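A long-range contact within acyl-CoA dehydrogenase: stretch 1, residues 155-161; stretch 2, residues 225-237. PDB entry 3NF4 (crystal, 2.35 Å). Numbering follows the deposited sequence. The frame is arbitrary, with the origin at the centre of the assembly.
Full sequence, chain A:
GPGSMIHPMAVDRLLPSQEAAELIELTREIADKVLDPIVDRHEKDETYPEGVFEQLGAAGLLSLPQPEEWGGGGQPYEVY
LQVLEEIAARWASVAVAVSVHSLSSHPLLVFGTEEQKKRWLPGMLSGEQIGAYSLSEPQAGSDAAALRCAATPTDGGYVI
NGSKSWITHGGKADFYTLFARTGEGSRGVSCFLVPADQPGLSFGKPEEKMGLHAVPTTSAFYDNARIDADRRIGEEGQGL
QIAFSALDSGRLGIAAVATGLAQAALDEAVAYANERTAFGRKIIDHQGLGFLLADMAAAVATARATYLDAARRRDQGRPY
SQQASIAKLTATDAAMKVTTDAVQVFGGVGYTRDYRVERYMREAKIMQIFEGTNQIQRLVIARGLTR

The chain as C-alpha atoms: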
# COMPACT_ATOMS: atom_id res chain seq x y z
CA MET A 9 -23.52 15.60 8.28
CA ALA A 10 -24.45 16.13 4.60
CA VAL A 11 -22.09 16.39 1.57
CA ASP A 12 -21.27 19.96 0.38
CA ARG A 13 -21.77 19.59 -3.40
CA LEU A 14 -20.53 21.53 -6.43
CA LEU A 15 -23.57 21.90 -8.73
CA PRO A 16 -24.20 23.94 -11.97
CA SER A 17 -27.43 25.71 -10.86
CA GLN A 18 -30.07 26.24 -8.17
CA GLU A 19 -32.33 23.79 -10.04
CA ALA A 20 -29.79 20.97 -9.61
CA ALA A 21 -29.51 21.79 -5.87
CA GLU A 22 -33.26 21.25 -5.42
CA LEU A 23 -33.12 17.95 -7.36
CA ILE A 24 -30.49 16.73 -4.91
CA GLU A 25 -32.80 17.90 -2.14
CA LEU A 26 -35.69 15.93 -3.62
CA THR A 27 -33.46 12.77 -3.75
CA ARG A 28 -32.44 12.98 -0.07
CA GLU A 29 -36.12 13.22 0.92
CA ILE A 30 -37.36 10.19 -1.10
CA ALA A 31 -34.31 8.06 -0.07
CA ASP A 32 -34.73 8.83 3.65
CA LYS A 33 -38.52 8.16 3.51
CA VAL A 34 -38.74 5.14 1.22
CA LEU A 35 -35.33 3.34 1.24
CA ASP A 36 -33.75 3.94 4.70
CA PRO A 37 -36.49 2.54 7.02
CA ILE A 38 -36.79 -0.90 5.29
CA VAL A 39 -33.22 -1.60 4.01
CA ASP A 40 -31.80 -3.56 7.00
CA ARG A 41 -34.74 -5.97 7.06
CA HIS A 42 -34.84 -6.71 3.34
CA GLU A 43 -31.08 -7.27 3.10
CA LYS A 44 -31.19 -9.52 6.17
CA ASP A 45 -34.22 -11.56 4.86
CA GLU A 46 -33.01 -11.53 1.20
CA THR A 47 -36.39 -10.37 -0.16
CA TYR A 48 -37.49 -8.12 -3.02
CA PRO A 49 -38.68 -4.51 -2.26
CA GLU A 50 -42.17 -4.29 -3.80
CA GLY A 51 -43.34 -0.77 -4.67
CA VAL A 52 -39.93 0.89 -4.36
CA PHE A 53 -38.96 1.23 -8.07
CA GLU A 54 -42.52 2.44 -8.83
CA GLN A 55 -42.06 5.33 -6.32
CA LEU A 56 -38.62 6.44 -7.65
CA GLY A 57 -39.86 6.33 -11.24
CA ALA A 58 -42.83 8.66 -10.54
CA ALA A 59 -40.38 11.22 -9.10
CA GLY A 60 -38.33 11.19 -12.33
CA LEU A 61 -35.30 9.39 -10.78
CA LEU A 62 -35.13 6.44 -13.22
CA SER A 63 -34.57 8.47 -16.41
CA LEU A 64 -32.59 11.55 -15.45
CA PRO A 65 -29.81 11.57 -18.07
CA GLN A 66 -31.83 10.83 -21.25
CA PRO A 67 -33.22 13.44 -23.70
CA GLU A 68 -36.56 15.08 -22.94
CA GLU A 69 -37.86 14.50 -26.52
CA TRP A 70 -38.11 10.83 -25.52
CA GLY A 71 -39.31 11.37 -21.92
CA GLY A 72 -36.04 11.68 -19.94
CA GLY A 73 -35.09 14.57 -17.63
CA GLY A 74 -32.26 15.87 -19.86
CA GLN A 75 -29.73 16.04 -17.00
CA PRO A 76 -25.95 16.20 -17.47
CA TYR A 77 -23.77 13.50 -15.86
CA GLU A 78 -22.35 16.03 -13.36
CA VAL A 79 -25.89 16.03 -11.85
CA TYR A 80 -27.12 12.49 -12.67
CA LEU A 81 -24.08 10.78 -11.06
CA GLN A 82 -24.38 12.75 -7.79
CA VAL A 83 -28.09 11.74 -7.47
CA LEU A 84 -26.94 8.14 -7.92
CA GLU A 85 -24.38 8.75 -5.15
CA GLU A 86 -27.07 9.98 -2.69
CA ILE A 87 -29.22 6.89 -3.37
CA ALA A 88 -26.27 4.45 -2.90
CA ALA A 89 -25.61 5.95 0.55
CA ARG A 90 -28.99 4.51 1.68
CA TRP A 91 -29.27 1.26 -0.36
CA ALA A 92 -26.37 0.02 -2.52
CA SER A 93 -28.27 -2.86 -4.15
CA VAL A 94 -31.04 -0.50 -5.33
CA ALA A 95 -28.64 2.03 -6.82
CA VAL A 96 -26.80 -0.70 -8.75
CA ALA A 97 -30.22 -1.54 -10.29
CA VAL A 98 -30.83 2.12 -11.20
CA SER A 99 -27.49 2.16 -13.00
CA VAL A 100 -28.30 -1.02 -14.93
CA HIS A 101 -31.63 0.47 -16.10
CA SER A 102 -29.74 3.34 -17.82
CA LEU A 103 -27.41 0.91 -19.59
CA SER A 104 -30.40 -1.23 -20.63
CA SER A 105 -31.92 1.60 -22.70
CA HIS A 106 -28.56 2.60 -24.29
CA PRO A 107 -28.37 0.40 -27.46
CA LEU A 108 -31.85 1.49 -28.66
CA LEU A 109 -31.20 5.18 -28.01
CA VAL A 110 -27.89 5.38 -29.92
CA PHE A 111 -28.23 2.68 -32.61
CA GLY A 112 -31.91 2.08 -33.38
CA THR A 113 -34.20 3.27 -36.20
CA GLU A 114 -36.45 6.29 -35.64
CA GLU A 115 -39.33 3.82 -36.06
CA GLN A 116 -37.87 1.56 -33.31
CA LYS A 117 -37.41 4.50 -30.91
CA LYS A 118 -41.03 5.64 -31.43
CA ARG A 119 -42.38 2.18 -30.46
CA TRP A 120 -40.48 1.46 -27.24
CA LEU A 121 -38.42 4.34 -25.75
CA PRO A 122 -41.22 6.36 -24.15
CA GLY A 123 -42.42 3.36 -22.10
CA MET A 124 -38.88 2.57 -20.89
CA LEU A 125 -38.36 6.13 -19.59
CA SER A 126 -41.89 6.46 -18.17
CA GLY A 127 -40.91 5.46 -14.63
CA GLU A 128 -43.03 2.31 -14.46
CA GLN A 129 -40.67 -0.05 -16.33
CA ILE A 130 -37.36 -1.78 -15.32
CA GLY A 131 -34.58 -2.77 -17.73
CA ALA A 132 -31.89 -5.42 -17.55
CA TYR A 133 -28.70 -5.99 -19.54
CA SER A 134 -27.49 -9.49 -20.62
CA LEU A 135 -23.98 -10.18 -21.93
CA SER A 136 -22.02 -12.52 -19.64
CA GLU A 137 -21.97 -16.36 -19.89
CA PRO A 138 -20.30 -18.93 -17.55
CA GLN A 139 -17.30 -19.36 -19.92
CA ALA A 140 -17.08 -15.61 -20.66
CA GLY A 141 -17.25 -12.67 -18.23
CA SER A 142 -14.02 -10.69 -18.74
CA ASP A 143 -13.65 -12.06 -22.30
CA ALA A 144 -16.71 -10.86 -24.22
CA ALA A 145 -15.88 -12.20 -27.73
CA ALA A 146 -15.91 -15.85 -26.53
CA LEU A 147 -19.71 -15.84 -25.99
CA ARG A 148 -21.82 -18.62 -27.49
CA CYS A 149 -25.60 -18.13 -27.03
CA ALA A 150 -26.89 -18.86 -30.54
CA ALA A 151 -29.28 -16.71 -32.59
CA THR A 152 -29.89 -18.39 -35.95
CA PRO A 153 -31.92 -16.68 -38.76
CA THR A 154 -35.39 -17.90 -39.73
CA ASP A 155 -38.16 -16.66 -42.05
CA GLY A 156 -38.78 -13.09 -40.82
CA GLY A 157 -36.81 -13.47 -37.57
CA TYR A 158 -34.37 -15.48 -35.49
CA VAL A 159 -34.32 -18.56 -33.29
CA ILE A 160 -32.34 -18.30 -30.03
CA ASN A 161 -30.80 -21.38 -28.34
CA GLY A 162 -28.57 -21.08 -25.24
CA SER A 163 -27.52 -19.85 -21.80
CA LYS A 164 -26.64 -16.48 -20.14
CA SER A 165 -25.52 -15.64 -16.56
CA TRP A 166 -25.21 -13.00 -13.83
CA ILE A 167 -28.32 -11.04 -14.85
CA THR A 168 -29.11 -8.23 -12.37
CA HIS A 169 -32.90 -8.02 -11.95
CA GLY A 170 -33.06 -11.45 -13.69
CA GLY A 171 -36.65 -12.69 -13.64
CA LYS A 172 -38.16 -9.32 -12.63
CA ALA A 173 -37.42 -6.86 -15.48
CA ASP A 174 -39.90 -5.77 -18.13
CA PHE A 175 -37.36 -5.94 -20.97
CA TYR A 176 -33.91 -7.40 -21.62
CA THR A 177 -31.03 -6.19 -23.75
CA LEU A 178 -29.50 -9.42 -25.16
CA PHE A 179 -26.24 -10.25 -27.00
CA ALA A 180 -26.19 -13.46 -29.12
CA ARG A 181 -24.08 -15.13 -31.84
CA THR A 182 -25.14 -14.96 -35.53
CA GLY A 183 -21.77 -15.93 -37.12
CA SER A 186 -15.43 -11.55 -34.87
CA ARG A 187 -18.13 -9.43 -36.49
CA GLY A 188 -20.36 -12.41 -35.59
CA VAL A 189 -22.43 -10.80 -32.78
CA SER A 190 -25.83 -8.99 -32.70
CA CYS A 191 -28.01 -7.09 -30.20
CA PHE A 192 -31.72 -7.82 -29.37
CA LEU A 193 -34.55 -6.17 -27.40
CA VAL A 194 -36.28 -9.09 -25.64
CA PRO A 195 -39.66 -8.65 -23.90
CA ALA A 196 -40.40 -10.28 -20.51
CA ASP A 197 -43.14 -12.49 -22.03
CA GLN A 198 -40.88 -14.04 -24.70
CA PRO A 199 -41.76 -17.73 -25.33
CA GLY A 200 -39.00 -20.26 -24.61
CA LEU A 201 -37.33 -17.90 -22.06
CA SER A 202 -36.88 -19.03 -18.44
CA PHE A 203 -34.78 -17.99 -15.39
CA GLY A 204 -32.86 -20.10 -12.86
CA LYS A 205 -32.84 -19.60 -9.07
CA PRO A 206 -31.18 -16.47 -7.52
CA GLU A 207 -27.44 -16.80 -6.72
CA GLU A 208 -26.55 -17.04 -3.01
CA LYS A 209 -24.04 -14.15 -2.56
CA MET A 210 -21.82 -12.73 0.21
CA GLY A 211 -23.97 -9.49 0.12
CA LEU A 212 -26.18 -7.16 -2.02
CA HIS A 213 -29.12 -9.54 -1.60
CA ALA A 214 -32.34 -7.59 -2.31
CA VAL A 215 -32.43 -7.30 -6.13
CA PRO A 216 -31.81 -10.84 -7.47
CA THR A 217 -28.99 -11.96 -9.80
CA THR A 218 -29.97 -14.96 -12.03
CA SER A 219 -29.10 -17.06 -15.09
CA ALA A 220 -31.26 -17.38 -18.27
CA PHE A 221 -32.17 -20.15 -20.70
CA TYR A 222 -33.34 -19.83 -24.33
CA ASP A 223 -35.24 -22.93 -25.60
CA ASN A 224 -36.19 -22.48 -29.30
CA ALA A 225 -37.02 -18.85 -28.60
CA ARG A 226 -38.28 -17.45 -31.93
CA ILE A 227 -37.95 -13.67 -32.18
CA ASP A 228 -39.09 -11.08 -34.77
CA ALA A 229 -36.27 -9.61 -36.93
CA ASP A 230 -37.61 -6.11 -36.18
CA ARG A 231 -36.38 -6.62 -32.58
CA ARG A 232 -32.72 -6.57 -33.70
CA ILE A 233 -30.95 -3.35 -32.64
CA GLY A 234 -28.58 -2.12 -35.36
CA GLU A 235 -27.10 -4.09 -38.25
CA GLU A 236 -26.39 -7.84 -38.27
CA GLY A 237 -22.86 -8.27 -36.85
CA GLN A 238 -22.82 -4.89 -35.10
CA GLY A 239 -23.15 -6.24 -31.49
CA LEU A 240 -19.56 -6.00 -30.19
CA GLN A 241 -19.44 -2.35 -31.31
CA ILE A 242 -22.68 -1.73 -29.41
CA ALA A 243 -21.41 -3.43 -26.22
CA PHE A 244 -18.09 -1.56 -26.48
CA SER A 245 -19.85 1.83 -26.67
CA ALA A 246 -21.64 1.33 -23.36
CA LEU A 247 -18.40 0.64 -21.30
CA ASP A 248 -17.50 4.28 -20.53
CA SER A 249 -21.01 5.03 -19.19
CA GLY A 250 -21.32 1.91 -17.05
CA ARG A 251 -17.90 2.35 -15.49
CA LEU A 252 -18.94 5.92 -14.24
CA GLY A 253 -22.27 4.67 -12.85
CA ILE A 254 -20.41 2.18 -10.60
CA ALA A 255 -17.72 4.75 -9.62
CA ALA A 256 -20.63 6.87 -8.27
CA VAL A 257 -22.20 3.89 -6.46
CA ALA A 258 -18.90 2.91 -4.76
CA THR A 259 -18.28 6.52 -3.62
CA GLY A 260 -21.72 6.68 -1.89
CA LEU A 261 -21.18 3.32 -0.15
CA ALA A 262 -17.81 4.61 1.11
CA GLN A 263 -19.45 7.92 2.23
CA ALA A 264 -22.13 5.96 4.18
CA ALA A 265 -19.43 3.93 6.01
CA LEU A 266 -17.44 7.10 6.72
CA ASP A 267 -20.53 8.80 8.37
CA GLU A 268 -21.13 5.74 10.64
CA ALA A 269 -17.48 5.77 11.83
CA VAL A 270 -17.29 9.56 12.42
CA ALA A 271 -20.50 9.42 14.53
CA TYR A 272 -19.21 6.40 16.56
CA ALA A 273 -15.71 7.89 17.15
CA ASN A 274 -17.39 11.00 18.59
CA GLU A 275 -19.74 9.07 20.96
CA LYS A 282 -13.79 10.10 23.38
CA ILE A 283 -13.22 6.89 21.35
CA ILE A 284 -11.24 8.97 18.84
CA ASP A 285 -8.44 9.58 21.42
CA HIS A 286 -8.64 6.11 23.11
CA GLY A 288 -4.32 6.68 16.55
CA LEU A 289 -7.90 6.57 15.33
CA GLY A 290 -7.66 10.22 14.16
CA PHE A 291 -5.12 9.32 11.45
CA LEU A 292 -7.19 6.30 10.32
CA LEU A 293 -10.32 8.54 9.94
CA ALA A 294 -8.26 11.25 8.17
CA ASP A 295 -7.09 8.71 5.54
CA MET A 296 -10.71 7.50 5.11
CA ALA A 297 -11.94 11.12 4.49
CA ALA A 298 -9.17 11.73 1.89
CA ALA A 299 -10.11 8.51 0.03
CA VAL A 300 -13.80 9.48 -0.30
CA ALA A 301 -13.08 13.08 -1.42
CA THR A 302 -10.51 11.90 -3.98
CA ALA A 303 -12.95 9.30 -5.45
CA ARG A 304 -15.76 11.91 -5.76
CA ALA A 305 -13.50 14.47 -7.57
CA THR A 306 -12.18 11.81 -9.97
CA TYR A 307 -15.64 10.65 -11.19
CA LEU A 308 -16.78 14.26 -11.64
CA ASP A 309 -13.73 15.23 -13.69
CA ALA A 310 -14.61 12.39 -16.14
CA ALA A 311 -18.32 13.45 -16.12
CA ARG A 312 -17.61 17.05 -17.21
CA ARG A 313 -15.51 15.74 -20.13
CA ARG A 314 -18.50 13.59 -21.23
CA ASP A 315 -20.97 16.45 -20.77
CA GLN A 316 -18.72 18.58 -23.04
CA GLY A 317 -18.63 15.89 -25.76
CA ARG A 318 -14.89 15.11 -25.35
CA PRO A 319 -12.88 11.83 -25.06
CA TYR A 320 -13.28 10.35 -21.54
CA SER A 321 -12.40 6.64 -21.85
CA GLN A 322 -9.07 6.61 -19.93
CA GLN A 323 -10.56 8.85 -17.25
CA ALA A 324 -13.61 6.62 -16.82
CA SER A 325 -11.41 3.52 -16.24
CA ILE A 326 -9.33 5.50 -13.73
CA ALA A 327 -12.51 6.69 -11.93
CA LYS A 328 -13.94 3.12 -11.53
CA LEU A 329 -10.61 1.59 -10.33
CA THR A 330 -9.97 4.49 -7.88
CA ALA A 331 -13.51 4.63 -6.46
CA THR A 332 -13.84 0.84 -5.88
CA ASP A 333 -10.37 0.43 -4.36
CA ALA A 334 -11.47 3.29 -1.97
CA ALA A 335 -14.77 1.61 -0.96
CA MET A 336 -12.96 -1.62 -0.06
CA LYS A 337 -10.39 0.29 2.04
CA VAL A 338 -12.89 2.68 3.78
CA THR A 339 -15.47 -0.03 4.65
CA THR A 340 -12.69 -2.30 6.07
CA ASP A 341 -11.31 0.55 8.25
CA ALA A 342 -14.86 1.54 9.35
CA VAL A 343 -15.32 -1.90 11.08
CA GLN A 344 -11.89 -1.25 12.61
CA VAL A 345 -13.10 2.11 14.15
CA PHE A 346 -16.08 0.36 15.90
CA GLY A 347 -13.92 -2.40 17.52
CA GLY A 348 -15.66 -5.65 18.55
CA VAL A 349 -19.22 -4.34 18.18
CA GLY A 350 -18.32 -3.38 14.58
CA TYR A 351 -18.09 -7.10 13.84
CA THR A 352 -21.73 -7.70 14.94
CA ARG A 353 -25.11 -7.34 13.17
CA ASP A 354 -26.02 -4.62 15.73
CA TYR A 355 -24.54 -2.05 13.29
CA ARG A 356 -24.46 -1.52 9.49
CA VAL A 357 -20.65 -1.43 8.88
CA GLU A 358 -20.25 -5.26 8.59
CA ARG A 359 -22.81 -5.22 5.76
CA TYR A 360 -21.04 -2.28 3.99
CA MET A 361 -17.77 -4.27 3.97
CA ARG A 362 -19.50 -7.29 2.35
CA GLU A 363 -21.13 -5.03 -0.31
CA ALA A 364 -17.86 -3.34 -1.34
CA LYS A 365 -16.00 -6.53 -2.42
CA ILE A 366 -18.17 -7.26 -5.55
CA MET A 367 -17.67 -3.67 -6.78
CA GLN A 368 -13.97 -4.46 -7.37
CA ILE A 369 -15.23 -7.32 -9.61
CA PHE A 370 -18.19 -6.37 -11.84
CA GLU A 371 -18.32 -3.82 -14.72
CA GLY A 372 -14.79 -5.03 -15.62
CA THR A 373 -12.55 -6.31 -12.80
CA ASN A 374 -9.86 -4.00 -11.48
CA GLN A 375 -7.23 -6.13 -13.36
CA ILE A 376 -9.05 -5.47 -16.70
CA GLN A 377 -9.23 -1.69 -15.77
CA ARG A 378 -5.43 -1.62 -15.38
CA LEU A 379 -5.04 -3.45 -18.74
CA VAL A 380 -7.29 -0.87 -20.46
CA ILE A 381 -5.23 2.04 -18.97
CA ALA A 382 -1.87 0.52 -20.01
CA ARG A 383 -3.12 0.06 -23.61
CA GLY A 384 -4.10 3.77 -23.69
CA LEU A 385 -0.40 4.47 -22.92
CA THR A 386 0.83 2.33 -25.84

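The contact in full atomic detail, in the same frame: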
# COMPACT_ATOMS: atom_id res chain seq x y z
N ASP A 155 -37.25 -17.47 -41.24
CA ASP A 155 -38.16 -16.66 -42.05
C ASP A 155 -38.74 -15.52 -41.21
O ASP A 155 -39.49 -15.76 -40.25
CB ASP A 155 -39.29 -17.52 -42.66
N GLY A 156 -38.37 -14.29 -41.56
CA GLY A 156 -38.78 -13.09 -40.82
C GLY A 156 -38.42 -13.07 -39.33
O GLY A 156 -39.25 -12.67 -38.49
N GLY A 157 -37.21 -13.51 -38.97
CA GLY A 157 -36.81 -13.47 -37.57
C GLY A 157 -35.54 -14.20 -37.20
O GLY A 157 -34.62 -14.31 -38.01
N TYR A 158 -35.49 -14.69 -35.96
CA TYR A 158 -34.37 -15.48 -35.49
C TYR A 158 -34.86 -16.52 -34.51
O TYR A 158 -35.90 -16.34 -33.87
CB TYR A 158 -33.32 -14.60 -34.80
CG TYR A 158 -32.66 -13.57 -35.69
CD1 TYR A 158 -31.46 -13.84 -36.34
CD2 TYR A 158 -33.25 -12.32 -35.88
CE1 TYR A 158 -30.86 -12.90 -37.16
CE2 TYR A 158 -32.65 -11.37 -36.70
CZ TYR A 158 -31.46 -11.67 -37.33
OH TYR A 158 -30.86 -10.74 -38.14
N VAL A 159 -34.10 -17.61 -34.39
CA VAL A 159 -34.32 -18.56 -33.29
C VAL A 159 -33.11 -18.60 -32.35
O VAL A 159 -31.97 -18.80 -32.78
CB VAL A 159 -34.80 -19.97 -33.78
CG1 VAL A 159 -33.66 -20.80 -34.37
CG2 VAL A 159 -35.49 -20.72 -32.65
N ILE A 160 -33.38 -18.39 -31.06
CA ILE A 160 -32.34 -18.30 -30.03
C ILE A 160 -32.24 -19.59 -29.19
O ILE A 160 -33.20 -19.98 -28.51
CB ILE A 160 -32.58 -17.10 -29.07
CG1 ILE A 160 -32.86 -15.80 -29.83
CG2 ILE A 160 -31.39 -16.91 -28.11
CD1 ILE A 160 -33.62 -14.79 -29.01
N ASN A 161 -31.07 -20.24 -29.22
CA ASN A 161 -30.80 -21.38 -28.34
C ASN A 161 -29.53 -21.17 -27.49
O ASN A 161 -28.42 -21.08 -28.02
CB ASN A 161 -30.72 -22.69 -29.13
CG ASN A 161 -32.03 -23.01 -29.88
OD1 ASN A 161 -33.01 -23.46 -29.28
ND2 ASN A 161 -32.03 -22.77 -31.19
N ALA A 225 -36.36 -20.13 -28.79
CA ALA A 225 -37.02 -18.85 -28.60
C ALA A 225 -37.03 -18.05 -29.91
O ALA A 225 -36.06 -17.35 -30.23
CB ALA A 225 -36.34 -18.06 -27.49
N ARG A 226 -38.12 -18.18 -30.67
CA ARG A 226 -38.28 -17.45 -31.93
C ARG A 226 -38.56 -15.96 -31.67
O ARG A 226 -39.43 -15.61 -30.87
CB ARG A 226 -39.40 -18.06 -32.80
N ILE A 227 -37.82 -15.11 -32.36
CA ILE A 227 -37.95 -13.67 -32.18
C ILE A 227 -38.05 -12.93 -33.53
O ILE A 227 -37.38 -13.30 -34.50
CB ILE A 227 -36.80 -13.09 -31.25
CG1 ILE A 227 -37.12 -11.67 -30.76
CG2 ILE A 227 -35.43 -13.18 -31.93
CD1 ILE A 227 -36.18 -11.19 -29.62
N ASP A 228 -38.89 -11.91 -33.58
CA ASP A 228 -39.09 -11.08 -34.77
C ASP A 228 -37.83 -10.30 -35.16
O ASP A 228 -37.18 -9.70 -34.31
CB ASP A 228 -40.25 -10.11 -34.55
CG ASP A 228 -40.78 -9.52 -35.84
OD1 ASP A 228 -41.19 -10.30 -36.73
OD2 ASP A 228 -40.81 -8.27 -35.97
N ALA A 229 -37.49 -10.29 -36.46
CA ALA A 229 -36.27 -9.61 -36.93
C ALA A 229 -36.30 -8.08 -36.77
O ALA A 229 -35.26 -7.42 -36.89
CB ALA A 229 -35.95 -9.99 -38.39
N ASP A 230 -37.48 -7.53 -36.49
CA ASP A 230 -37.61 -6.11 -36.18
C ASP A 230 -37.16 -5.78 -34.75
O ASP A 230 -37.10 -4.60 -34.37
CB ASP A 230 -39.05 -5.62 -36.43
N ARG A 231 -36.86 -6.80 -33.95
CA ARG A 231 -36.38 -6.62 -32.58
C ARG A 231 -34.87 -6.44 -32.52
O ARG A 231 -34.34 -6.05 -31.48
CB ARG A 231 -36.76 -7.81 -31.69
CG ARG A 231 -38.23 -7.96 -31.35
CD ARG A 231 -38.57 -7.17 -30.12
NE ARG A 231 -39.90 -7.45 -29.60
CZ ARG A 231 -40.39 -6.88 -28.50
NH1 ARG A 231 -39.66 -6.01 -27.80
NH2 ARG A 231 -41.62 -7.17 -28.09
N ARG A 232 -34.17 -6.76 -33.61
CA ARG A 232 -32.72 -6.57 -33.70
C ARG A 232 -32.37 -5.08 -33.63
O ARG A 232 -32.98 -4.27 -34.32
CB ARG A 232 -32.17 -7.18 -35.00
CG ARG A 232 -30.66 -7.10 -35.12
CD ARG A 232 -30.15 -7.71 -36.40
NE ARG A 232 -30.27 -6.80 -37.54
CZ ARG A 232 -30.65 -7.17 -38.76
NH1 ARG A 232 -30.96 -8.44 -39.02
NH2 ARG A 232 -30.72 -6.26 -39.73
N ILE A 233 -31.41 -4.73 -32.76
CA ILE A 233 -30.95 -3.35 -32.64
C ILE A 233 -29.67 -3.20 -33.45
O ILE A 233 -28.68 -3.91 -33.21
CB ILE A 233 -30.75 -2.92 -31.17
CG1 ILE A 233 -31.96 -3.27 -30.30
CG2 ILE A 233 -30.46 -1.43 -31.06
CD1 ILE A 233 -33.25 -2.50 -30.63
N GLY A 234 -29.71 -2.32 -34.45
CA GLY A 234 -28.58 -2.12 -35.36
C GLY A 234 -28.44 -3.21 -36.40
O GLY A 234 -29.29 -4.09 -36.51
N GLU A 235 -27.34 -3.16 -37.15
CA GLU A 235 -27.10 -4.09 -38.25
C GLU A 235 -26.63 -5.46 -37.75
O GLU A 235 -26.12 -5.59 -36.63
CB GLU A 235 -26.09 -3.50 -39.24
N GLU A 236 -26.83 -6.48 -38.58
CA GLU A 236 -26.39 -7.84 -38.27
C GLU A 236 -24.85 -7.91 -38.23
O GLU A 236 -24.18 -7.62 -39.22
CB GLU A 236 -26.97 -8.82 -39.30
CG GLU A 236 -26.94 -10.30 -38.89
CD GLU A 236 -27.54 -11.23 -39.96
OE1 GLU A 236 -27.20 -11.08 -41.15
OE2 GLU A 236 -28.36 -12.11 -39.59
N GLY A 237 -24.31 -8.27 -37.07
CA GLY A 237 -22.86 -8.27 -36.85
C GLY A 237 -22.32 -7.00 -36.20
O GLY A 237 -21.11 -6.79 -36.15

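What holds the two stretches side by side? Strand 157-161 and the strand that begins at Ala 225 run antiparallel, their N-to-C directions 150° apart, and two pairs of residues carry the backbone bonds. Tyr 158 and Ile 227 bond to each other twice: Tyr 158 N gives to Ile 227 O at 2.8 Å, and Ile 227 N gives to Tyr 158 O at 2.7 Å. Two residues along, Ile 160 N gives to Ala 225 O at 3.0 Å and Ala 225 N returns a bond to Ile 160 O at 3.2 Å. Between them lies the pair Val 159 and Arg 226, without such bonds, where the chains draw closer: the Val 159 CA and Arg 226 CA atoms are 4.3 Å apart, against 5.2 Å for Tyr 158 CA and Ile 227 CA. Here Arg 226 CA also comes within 3.3 Å of Tyr 158 O, in a CA-H...O contact.

How do the side chains fit on the sheet face that carries Tyr 158, Ile 160, Ala 225 and Ile 227? Three larger side chains share this face with one small one, Ala 225. Ile 227 reaches both residues of the facing strand with one methyl: its CG2 lies 3.8 Å from Tyr 158 CB and 3.8 Å from Ile 160 CD1, so this bump fills the dip between them. Ala 225, with nothing beyond its CB, leaves room beside Ile 160, whose CB sits 4.2 Å from Ala 225 CB. All four residues are buried. Val 159 and Arg 226 point to the other face; the arginine is modelled only as far as CB, so its packing there cannot be described.

Where does the long side chain of Tyr 158 go? Its chi1 is -63° (m), and the ring extends from the sheet along the second stretch, whose backbone turns beyond Ile 227, with Arg 231 N bonded to Asp 228 O at 2.9 Å. Ala 229 points its CB toward the first stretch and supports the ring obliquely, Ala 229 CB lying 4.0 Å from Tyr 158 CE2. The hydroxyl ends between two charged side chains near the plane of the ring. Arg 232 NH1 donates to Tyr 158 OH over a very short 2.5 Å, and Tyr 158 OH donates in turn to Glu 236 OE2 at 3.2 Å. The arginine is itself steadied from within its own stretch, since Arg 232 NE bonds to Gly 234 O at 3.1 Å. Tyr 158 thus has the largest area covered by the other stretch, 137 Å² of its surface.

Why is there so little bulk at Gly 157? The second stretch leaves no hollow for a side chain there. Gly 157 CA already lies 3.1 Å from Ile 227 O and 3.4 Å from Ala 229 N, and a CB in ideal position would fall 2.4 Å from Ile 227 O, a clash. The bare glycine lets the backbone of the turning chain pack directly against it, with Gly 157 CA just 3.9 Å from Ala 229 CA.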